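PDB 3FP5: acyl-CoA Binding Protein from Moniliophthora perniciosa, which probably binds long-chain acyl-CoA esters, buffering and carrying them for fatty acid metabolism, as other members of its family do. Local coordinates for residues S1-V12 with E74-L84; K20-Q28 with I87-S96. All blocks are in the same frame, centred on the assembly; numbering follows the deposited sequence.

Contact 1 of 2, residues S1-V12 with E74-L84. With ZN (zinc ion), chain B.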
loop_
_atom_site.group_PDB
_atom_site.type_symbol
_atom_site.label_atom_id
_atom_site.label_comp_id
_atom_site.label_asym_id
_atom_site.label_seq_id
_atom_site.Cartn_x
_atom_site.Cartn_y
_atom_site.Cartn_z
ATOM N N SER A 1 12.739 10.696 -1.912
ATOM C CA SER A 1 13.808 9.745 -2.208
ATOM C C SER A 1 13.409 8.740 -3.291
ATOM O O SER A 1 12.240 8.377 -3.428
ATOM C CB SER A 1 14.239 8.996 -0.940
ATOM O OG SER A 1 14.940 9.843 -0.044
ATOM N N HIS A 2 14.401 8.292 -4.047
ATOM C CA HIS A 2 14.212 7.320 -5.112
ATOM C C HIS A 2 13.625 6.010 -4.590
ATOM O O HIS A 2 14.101 5.456 -3.602
ATOM C CB HIS A 2 15.553 7.043 -5.792
ATOM C CG HIS A 2 15.512 5.946 -6.813
ATOM N ND1 HIS A 2 15.009 6.130 -8.084
ATOM C CD2 HIS A 2 15.939 4.662 -6.760
ATOM C CE1 HIS A 2 15.112 5.000 -8.764
ATOM N NE2 HIS A 2 15.675 4.096 -7.985
ATOM N N MET A 3 12.587 5.525 -5.260
ATOM C CA MET A 3 12.086 4.179 -5.000
ATOM C C MET A 3 11.845 3.500 -6.337
ATOM O O MET A 3 11.199 4.067 -7.213
ATOM C CB MET A 3 10.790 4.217 -4.190
ATOM C CG MET A 3 10.270 2.828 -3.806
ATOM S SD MET A 3 11.433 1.930 -2.762
ATOM C CE MET A 3 11.398 2.900 -1.262
ATOM N N SER A 4 12.360 2.284 -6.485
ATOM C CA SER A 4 12.216 1.530 -7.725
ATOM C C SER A 4 10.871 0.822 -7.837
ATOM O O SER A 4 10.266 0.441 -6.832
ATOM C CB SER A 4 13.325 0.484 -7.838
ATOM O OG SER A 4 13.142 -0.553 -6.877
ATOM N N LYS A 5 10.419 0.622 -9.071
ATOM C CA LYS A 5 9.217 -0.165 -9.302
ATOM C C LYS A 5 9.403 -1.569 -8.723
ATOM O O LYS A 5 8.458 -2.152 -8.213
ATOM C CB LYS A 5 8.893 -0.267 -10.789
ATOM C CG LYS A 5 7.571 -0.973 -11.083
ATOM C CD LYS A 5 7.284 -0.982 -12.572
ATOM C CE LYS A 5 5.941 -1.621 -12.877
ATOM N NZ LYS A 5 5.949 -3.099 -12.670
ATOM N N ALA A 6 10.621 -2.098 -8.798
ATOM C CA ALA A 6 10.884 -3.455 -8.309
ATOM C C ALA A 6 10.600 -3.575 -6.814
ATOM O O ALA A 6 10.004 -4.565 -6.353
ATOM C CB ALA A 6 12.323 -3.862 -8.611
ATOM N N LYS A 7 11.038 -2.581 -6.043
ATOM C CA LYS A 7 10.780 -2.629 -4.607
ATOM C C LYS A 7 9.282 -2.458 -4.311
ATOM O O LYS A 7 8.726 -3.116 -3.422
ATOM C CB LYS A 7 11.618 -1.597 -3.855
ATOM C CG LYS A 7 13.087 -2.015 -3.712
ATOM C CD LYS A 7 13.839 -1.038 -2.838
ATOM C CE LYS A 7 15.342 -1.273 -2.913
ATOM N NZ LYS A 7 15.734 -2.633 -2.443
ATOM N N PHE A 8 8.621 -1.581 -5.062
ATOM C CA PHE A 8 7.166 -1.471 -4.973
ATOM C C PHE A 8 6.495 -2.813 -5.270
ATOM O O PHE A 8 5.631 -3.259 -4.517
ATOM C CB PHE A 8 6.659 -0.398 -5.945
ATOM C CG PHE A 8 5.163 -0.378 -6.106
ATOM C CD1 PHE A 8 4.354 0.149 -5.108
ATOM C CD2 PHE A 8 4.564 -0.910 -7.248
ATOM C CE1 PHE A 8 2.957 0.175 -5.252
ATOM C CE2 PHE A 8 3.163 -0.903 -7.402
ATOM C CZ PHE A 8 2.361 -0.354 -6.408
ATOM N N ASP A 9 6.897 -3.468 -6.355
ATOM C CA ASP A 9 6.248 -4.722 -6.740
ATOM C C ASP A 9 6.464 -5.801 -5.660
ATOM O O ASP A 9 5.554 -6.568 -5.342
ATOM C CB ASP A 9 6.744 -5.192 -8.110
ATOM C CG ASP A 9 6.250 -4.299 -9.259
ATOM O OD1 ASP A 9 5.287 -3.539 -9.064
ATOM O OD2 ASP A 9 6.814 -4.386 -10.360
ATOM N N LYS A 10 7.652 -5.835 -5.071
ATOM C CA LYS A 10 7.906 -6.789 -3.983
ATOM C C LYS A 10 7.010 -6.481 -2.773
ATOM O O LYS A 10 6.415 -7.388 -2.172
ATOM C CB LYS A 10 9.391 -6.776 -3.594
ATOM C CG LYS A 10 9.794 -7.783 -2.501
ATOM C CD LYS A 10 9.360 -9.229 -2.815
ATOM C CE LYS A 10 10.064 -9.778 -4.046
ATOM N NZ LYS A 10 9.778 -11.218 -4.315
ATOM N N ALA A 11 6.896 -5.206 -2.418
ATOM C CA ALA A 11 6.022 -4.792 -1.326
ATOM C C ALA A 11 4.568 -5.228 -1.570
ATOM O O ALA A 11 3.900 -5.711 -0.653
ATOM C CB ALA A 11 6.099 -3.274 -1.106
ATOM N N VAL A 12 4.083 -5.034 -2.796
ATOM C CA VAL A 12 2.724 -5.429 -3.165
ATOM C C VAL A 12 2.533 -6.943 -2.981
ATOM O O VAL A 12 1.537 -7.387 -2.415
ATOM C CB VAL A 12 2.420 -5.038 -4.623
ATOM C CG1 VAL A 12 1.124 -5.696 -5.121
ATOM C CG2 VAL A 12 2.334 -3.520 -4.740
ATOM N N GLU A 74 6.355 7.616 -8.742
ATOM C CA GLU A 74 7.500 7.341 -7.883
ATOM C C GLU A 74 7.237 7.657 -6.413
ATOM O O GLU A 74 7.657 6.912 -5.529
ATOM C CB GLU A 74 8.762 8.031 -8.348
ATOM C CG GLU A 74 9.937 7.486 -7.553
ATOM C CD GLU A 74 11.260 7.892 -8.104
ATOM O OE1 GLU A 74 11.309 8.685 -9.071
ATOM O OE2 GLU A 74 12.256 7.369 -7.576
ATOM N N VAL A 75 6.536 8.750 -6.138
ATOM C CA VAL A 75 6.170 9.023 -4.754
ATOM C C VAL A 75 5.227 7.933 -4.228
ATOM O O VAL A 75 5.346 7.483 -3.085
ATOM C CB VAL A 75 5.589 10.435 -4.592
ATOM C CG1 VAL A 75 5.016 10.609 -3.189
ATOM C CG2 VAL A 75 6.696 11.472 -4.867
ATOM N N ALA A 76 4.306 7.492 -5.079
ATOM C CA ALA A 76 3.393 6.408 -4.728
ATOM C C ALA A 76 4.175 5.142 -4.369
ATOM O O ALA A 76 3.883 4.510 -3.354
ATOM C CB ALA A 76 2.415 6.127 -5.868
ATOM N N TYR A 77 5.161 4.787 -5.200
ATOM C CA TYR A 77 6.060 3.664 -4.894
ATOM C C TYR A 77 6.674 3.828 -3.515
ATOM O O TYR A 77 6.675 2.898 -2.707
ATOM C CB TYR A 77 7.233 3.594 -5.874
ATOM C CG TYR A 77 6.907 3.218 -7.299
ATOM C CD1 TYR A 77 5.713 2.586 -7.630
ATOM C CD2 TYR A 77 7.822 3.482 -8.318
ATOM C CE1 TYR A 77 5.431 2.238 -8.951
ATOM C CE2 TYR A 77 7.549 3.141 -9.630
ATOM C CZ TYR A 77 6.354 2.524 -9.944
ATOM O OH TYR A 77 6.092 2.178 -11.253
ATOM N N GLN A 78 7.213 5.016 -3.266
ATOM C CA GLN A 78 7.937 5.290 -2.032
ATOM C C GLN A 78 7.030 5.194 -0.805
ATOM O O GLN A 78 7.362 4.531 0.180
ATOM C CB GLN A 78 8.583 6.670 -2.104
ATOM C CG GLN A 78 9.345 7.015 -0.846
ATOM C CD GLN A 78 9.773 8.463 -0.812
ATOM O OE1 GLN A 78 9.271 9.291 -1.576
ATOM N NE2 GLN A 78 10.709 8.778 0.076
ATOM N N LYS A 79 5.877 5.855 -0.873
ATOM C CA LYS A 79 4.930 5.861 0.231
ATOM C C LYS A 79 4.418 4.456 0.555
ATOM O O LYS A 79 4.258 4.099 1.723
ATOM C CB LYS A 79 3.758 6.793 -0.095
ATOM C CG LYS A 79 4.155 8.264 -0.137
ATOM C CD LYS A 79 4.841 8.655 1.160
ATOM C CE LYS A 79 5.144 10.147 1.208
ATOM N NZ LYS A 79 5.923 10.504 2.429
ATOM N N TYR A 80 4.154 3.669 -0.482
ATOM C CA TYR A 80 3.645 2.311 -0.311
ATOM C C TYR A 80 4.704 1.443 0.382
ATOM O O TYR A 80 4.438 0.791 1.408
ATOM C CB TYR A 80 3.257 1.722 -1.678
ATOM C CG TYR A 80 2.511 0.409 -1.602
ATOM C CD1 TYR A 80 1.133 0.339 -1.822
ATOM C CD2 TYR A 80 3.186 -0.772 -1.311
ATOM C CE1 TYR A 80 0.455 -0.889 -1.745
ATOM C CE2 TYR A 80 2.520 -1.988 -1.236
ATOM C CZ TYR A 80 1.161 -2.044 -1.449
ATOM O OH TYR A 80 0.531 -3.273 -1.364
ATOM N N VAL A 81 5.913 1.444 -0.176
ATOM C CA VAL A 81 7.005 0.652 0.403
ATOM C C VAL A 81 7.288 1.077 1.845
ATOM O O VAL A 81 7.388 0.244 2.756
ATOM C CB VAL A 81 8.293 0.751 -0.447
ATOM C CG1 VAL A 81 9.494 0.141 0.310
ATOM C CG2 VAL A 81 8.079 0.076 -1.803
ATOM N N GLU A 82 7.402 2.380 2.062
ATOM C CA GLU A 82 7.680 2.886 3.395
ATOM C C GLU A 82 6.608 2.526 4.431
ATOM O O GLU A 82 6.938 2.228 5.584
ATOM C CB GLU A 82 7.920 4.393 3.345
ATOM C CG GLU A 82 9.280 4.728 2.769
ATOM C CD GLU A 82 9.513 6.218 2.684
ATOM O OE1 GLU A 82 8.561 6.988 2.944
ATOM O OE2 GLU A 82 10.652 6.610 2.358
ATOM N N LYS A 83 5.336 2.535 4.029
ATOM C CA LYS A 83 4.273 2.133 4.943
ATOM C C LYS A 83 4.427 0.665 5.346
ATOM O O LYS A 83 4.245 0.305 6.512
ATOM C CB LYS A 83 2.890 2.350 4.325
ATOM C CG LYS A 83 1.736 1.903 5.227
ATOM C CD LYS A 83 1.795 2.609 6.570
ATOM C CE LYS A 83 1.473 4.093 6.412
ATOM N NZ LYS A 83 1.457 4.789 7.721
ATOM N N LEU A 84 4.756 -0.187 4.382
ATOM C CA LEU A 84 4.965 -1.597 4.694
ATOM C C LEU A 84 6.170 -1.755 5.628
ATOM O O LEU A 84 6.122 -2.514 6.608
ATOM C CB LEU A 84 5.169 -2.410 3.411
ATOM C CG LEU A 84 5.480 -3.891 3.648
ATOM C CD1 LEU A 84 4.364 -4.561 4.480
ATOM C CD2 LEU A 84 5.676 -4.608 2.321
HETATM ZN ZN ZN B . 13.945 7.901 -8.649
HETATM O O HOH W 1 9.817 9.017 -4.212
HETATM O O HOH W 2 12.635 6.415 -9.403
HETATM O O HOH W 3 14.622 9.649 -7.514
#
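The ring of F8 lies between Y77, Y80 and V12, the last one turn farther along the same helix. Y77 CD1 sits over one face of it, 3.4 Å from F8 CG, and V12 CG2 packs against the opposite face. The F8 and Y77 rings meet obliquely, whereas F8 and Y80 form an edge-to-face pair: F8 CE1 points at the face of Y80, with the planes at 72°. F8 is placed there by its first torsion, CG anti to the backbone N (chi1 170°). A11 CB meets the edge of Y80 in its plane and touches L84 CD2 at 3.7 Å. V81 packs alongside, its CG2 against K7 O and F8 CA and its CG1 3.7 Å from M3 CE. The segments 5-12 and 74-84 of helices 5-17 and 73-91, packing at 43° with their axes 9.0 Å apart, belong to the helical bundle of the acyl-CoA-binding fold. K5 CA lies over one face of the Y77 ring in a CH-pi contact, and S4 OG caps the first turn of helix 5-17 by accepting from K7 N. Toward solvent, E74 OE2 takes the M3 N-H on its anti lone pair (3.0 Å) and also binds zinc at 2.1 Å. H2 ND1 and two waters bind the same zinc, the imidazole plane nearly perpendicular to the carboxylate. Beyond it, a water lies within hydrogen-bonding distance of both S1 O and Q78 OE1.

Contact 2 of 2, residues K20-Q28 with I87-S96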
loop_
_atom_site.group_PDB
_atom_site.type_symbol
_atom_site.label_atom_id
_atom_site.label_comp_id
_atom_site.label_asym_id
_atom_site.label_seq_id
_atom_site.Cartn_x
_atom_site.Cartn_y
_atom_site.Cartn_z
ATOM N N LYS A 20 -5.761 -12.307 6.776
ATOM C CA LYS A 20 -6.592 -11.336 7.486
ATOM C C LYS A 20 -6.321 -11.402 8.986
ATOM O O LYS A 20 -6.334 -10.385 9.677
ATOM C CB LYS A 20 -8.084 -11.556 7.210
ATOM C CG LYS A 20 -8.938 -10.328 7.525
ATOM C CD LYS A 20 -10.274 -10.691 8.173
ATOM C CE LYS A 20 -11.295 -11.182 7.156
ATOM N NZ LYS A 20 -12.656 -11.339 7.758
ATOM N N ASP A 21 -6.073 -12.612 9.477
ATOM C CA ASP A 21 -5.730 -12.833 10.874
ATOM C C ASP A 21 -4.288 -13.318 10.909
ATOM O O ASP A 21 -3.968 -14.371 10.361
ATOM C CB ASP A 21 -6.674 -13.885 11.485
ATOM C CG ASP A 21 -6.433 -14.120 12.978
ATOM O OD1 ASP A 21 -6.679 -13.196 13.792
ATOM O OD2 ASP A 21 -6.033 -15.249 13.344
ATOM N N GLY A 22 -3.413 -12.534 11.528
ATOM C CA GLY A 22 -2.011 -12.897 11.621
ATOM C C GLY A 22 -1.220 -11.902 12.444
ATOM O O GLY A 22 -1.730 -10.845 12.810
ATOM N N PRO A 23 0.039 -12.241 12.747
ATOM C CA PRO A 23 0.945 -11.396 13.534
ATOM C C PRO A 23 1.409 -10.148 12.776
ATOM O O PRO A 23 1.830 -9.172 13.399
ATOM C CB PRO A 23 2.130 -12.335 13.818
ATOM C CG PRO A 23 2.038 -13.383 12.740
ATOM C CD PRO A 23 0.568 -13.608 12.611
ATOM N N ILE A 24 1.343 -10.179 11.448
ATOM C CA ILE A 24 1.654 -8.994 10.655
ATOM C C ILE A 24 0.373 -8.527 9.987
ATOM O O ILE A 24 -0.051 -9.078 8.970
ATOM C CB ILE A 24 2.743 -9.266 9.599
ATOM C CG1 ILE A 24 4.038 -9.742 10.265
ATOM C CG2 ILE A 24 2.995 -8.006 8.764
ATOM C CD1 ILE A 24 5.049 -10.313 9.288
ATOM N N LYS A 25 -0.250 -7.515 10.577
ATOM C CA LYS A 25 -1.602 -7.142 10.192
ATOM C C LYS A 25 -1.770 -5.634 10.054
ATOM O O LYS A 25 -1.773 -4.913 11.055
ATOM C CB LYS A 25 -2.605 -7.673 11.216
ATOM C CG LYS A 25 -4.056 -7.535 10.788
ATOM C CD LYS A 25 -5.001 -7.842 11.942
ATOM C CE LYS A 25 -6.424 -8.057 11.452
ATOM N NZ LYS A 25 -6.838 -7.028 10.457
ATOM N N PRO A 26 -1.927 -5.156 8.814
ATOM C CA PRO A 26 -2.224 -3.736 8.609
ATOM C C PRO A 26 -3.579 -3.408 9.210
ATOM O O PRO A 26 -4.491 -4.235 9.146
ATOM C CB PRO A 26 -2.300 -3.610 7.083
ATOM C CG PRO A 26 -1.562 -4.805 6.554
ATOM C CD PRO A 26 -1.858 -5.894 7.542
ATOM N N THR A 27 -3.707 -2.221 9.793
ATOM C CA THR A 27 -4.999 -1.760 10.285
ATOM C C THR A 27 -5.914 -1.398 9.116
ATOM O O THR A 27 -5.489 -1.367 7.955
ATOM C CB THR A 27 -4.851 -0.522 11.182
ATOM O OG1 THR A 27 -4.362 0.570 10.397
ATOM C CG2 THR A 27 -3.889 -0.799 12.333
ATOM N N GLN A 28 -7.178 -1.135 9.422
ATOM C CA GLN A 28 -8.133 -0.731 8.403
ATOM C C GLN A 28 -7.623 0.515 7.683
ATOM O O GLN A 28 -7.611 0.570 6.454
ATOM C CB GLN A 28 -9.500 -0.470 9.045
ATOM C CG GLN A 28 -10.493 0.256 8.167
ATOM C CD GLN A 28 -11.822 0.462 8.868
ATOM O OE1 GLN A 28 -12.296 -0.413 9.595
ATOM N NE2 GLN A 28 -12.431 1.624 8.655
ATOM N N ILE A 87 5.216 -0.862 9.111
ATOM C CA ILE A 87 4.402 -1.915 9.705
ATOM C C ILE A 87 5.238 -3.133 10.107
ATOM O O ILE A 87 5.024 -3.714 11.173
ATOM C CB ILE A 87 3.264 -2.336 8.752
ATOM C CG1 ILE A 87 2.187 -1.259 8.724
ATOM C CG2 ILE A 87 2.675 -3.680 9.164
ATOM C CD1 ILE A 87 1.209 -1.392 7.550
ATOM N N LEU A 88 6.189 -3.512 9.255
ATOM C CA LEU A 88 7.032 -4.670 9.524
ATOM C C LEU A 88 7.922 -4.376 10.719
ATOM O O LEU A 88 8.154 -5.242 11.549
ATOM C CB LEU A 88 7.889 -5.014 8.301
ATOM C CG LEU A 88 7.117 -5.515 7.075
ATOM C CD1 LEU A 88 8.043 -5.657 5.887
ATOM C CD2 LEU A 88 6.433 -6.841 7.388
ATOM N N LYS A 89 8.408 -3.141 10.809
ATOM C CA LYS A 89 9.292 -2.774 11.916
ATOM C C LYS A 89 8.537 -2.788 13.241
ATOM O O LYS A 89 9.061 -3.246 14.262
ATOM C CB LYS A 89 9.942 -1.414 11.664
ATOM C CG LYS A 89 10.953 -1.439 10.533
ATOM C CD LYS A 89 11.532 -0.054 10.270
ATOM C CE LYS A 89 12.503 -0.075 9.094
ATOM N NZ LYS A 89 12.973 1.298 8.723
ATOM N N LYS A 90 7.301 -2.308 13.213
ATOM C CA LYS A 90 6.427 -2.310 14.379
ATOM C C LYS A 90 6.050 -3.736 14.811
ATOM O O LYS A 90 5.934 -4.019 16.004
ATOM C CB LYS A 90 5.166 -1.501 14.081
ATOM C CG LYS A 90 4.194 -1.391 15.242
ATOM C CD LYS A 90 4.722 -0.448 16.305
ATOM C CE LYS A 90 3.745 -0.311 17.460
ATOM N NZ LYS A 90 4.344 0.444 18.598
ATOM N N ALA A 91 5.847 -4.625 13.842
ATOM C CA ALA A 91 5.527 -6.021 14.148
ATOM C C ALA A 91 6.704 -6.672 14.864
ATOM O O ALA A 91 6.528 -7.415 15.836
ATOM C CB ALA A 91 5.180 -6.788 12.891
ATOM N N ASP A 92 7.902 -6.411 14.354
ATOM C CA ASP A 92 9.129 -6.746 15.055
ATOM C C ASP A 92 9.241 -8.237 15.393
ATOM O O ASP A 92 9.486 -8.620 16.545
ATOM C CB ASP A 92 9.236 -5.901 16.323
ATOM C CG ASP A 92 10.549 -6.101 17.046
ATOM O OD1 ASP A 92 11.612 -6.052 16.383
ATOM O OD2 ASP A 92 10.509 -6.305 18.277
ATOM N N THR A 93 9.047 -9.075 14.382
ATOM C CA THR A 93 9.228 -10.516 14.527
ATOM C C THR A 93 10.318 -10.979 13.565
ATOM O O THR A 93 10.739 -10.234 12.675
ATOM C CB THR A 93 7.925 -11.296 14.232
ATOM O OG1 THR A 93 7.551 -11.119 12.861
ATOM C CG2 THR A 93 6.785 -10.817 15.131
ATOM N N GLU A 94 10.788 -12.207 13.738
ATOM C CA GLU A 94 11.778 -12.728 12.812
ATOM C C GLU A 94 11.176 -12.818 11.422
ATOM O O GLU A 94 11.875 -12.659 10.423
ATOM C CB GLU A 94 12.271 -14.101 13.276
ATOM C CG GLU A 94 13.118 -14.022 14.534
ATOM C CD GLU A 94 14.405 -13.255 14.298
ATOM O OE1 GLU A 94 14.980 -13.384 13.196
ATOM O OE2 GLU A 94 14.844 -12.527 15.213
ATOM N N GLU A 95 9.872 -13.079 11.361
ATOM C CA GLU A 95 9.176 -13.131 10.080
ATOM C C GLU A 95 9.169 -11.753 9.414
ATOM O O GLU A 95 9.512 -11.629 8.236
ATOM C CB GLU A 95 7.746 -13.651 10.247
ATOM C CG GLU A 95 6.950 -13.687 8.939
ATOM C CD GLU A 95 5.522 -14.179 9.123
ATOM O OE1 GLU A 95 5.109 -14.415 10.280
ATOM O OE2 GLU A 95 4.813 -14.341 8.102
ATOM N N SER A 96 8.805 -10.720 10.169
ATOM C CA SER A 96 8.786 -9.369 9.610
ATOM C C SER A 96 10.200 -8.919 9.210
ATOM O O SER A 96 10.375 -8.236 8.199
ATOM C CB SER A 96 8.108 -8.357 10.550
ATOM O OG SER A 96 8.919 -7.998 11.649
#
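I24 buries the most surface here, and its two branches reach different parts of the segment 87-96. CG2 meets L88 CD2 at 3.9 Å and lies farther from I87 CG2, while CG1 rests on A91 CB at 4.1 Å. With CG1 anti to the carbonyl carbon (chi1 -59°) and the chain extended beyond it (chi2 167°), CD1, the end of the CG1 arm, is carried past the end of helix 73-91 to the start of helix 94-105, where it touches S96 CB at 3.8 Å and the CG and CD of E95. One isoleucine thus bridges both helices across the turn that joins them. Y99 and L18 also touch its side chain.

I87, next in buried surface, points toward the loop and sets its CD1 against P26 CB at 4.2 Å; F34 of helix 28-42 touches both residues. Just before I24 in the chain, P23 lies across the extended side chain of E95, nearly at right angles, with P23 CG 4.1 Å from E95 OE1. P23 O approaches A91 CB, so that this methyl group meets both P23 and I24. The contacts between the segments are largely apolar and of ordinary van der Waals length.

The turn that receives I24 is held by its own polar bonds. D92 leaves the helix with positive phi. T93 then begins the next one: T93 OG1 accepts from S96 N at 3.0 Å, and S96 OG from T93 N at 2.9 Å, the reciprocal pair of a capping box at the N-terminus of helix 94-105.

In the fold
Both contacts use helix 73-91, contact 1 along its N-terminal part and contact 2 at its C-terminal end, with centres about 18 Å apart. Contact 1 is helix against helix: it buries more than twice the surface, lies nearer the middle of the chain and combines an aromatic core with a metal site at its solvent-facing margin. Contact 2 is a loop against the junction between helices 73-91 and 94-105, more peripheral and built on mainly aliphatic contacts round I24. Polar chemistry spans the segments in contact 1, through zinc, water and a direct bond, whereas in contact 2 the side-chain hydrogen bonds described stay within 87-96 and hold the turn. Helix 94-105 takes part in contact 2 and also flanks V81 and L84 of contact 1.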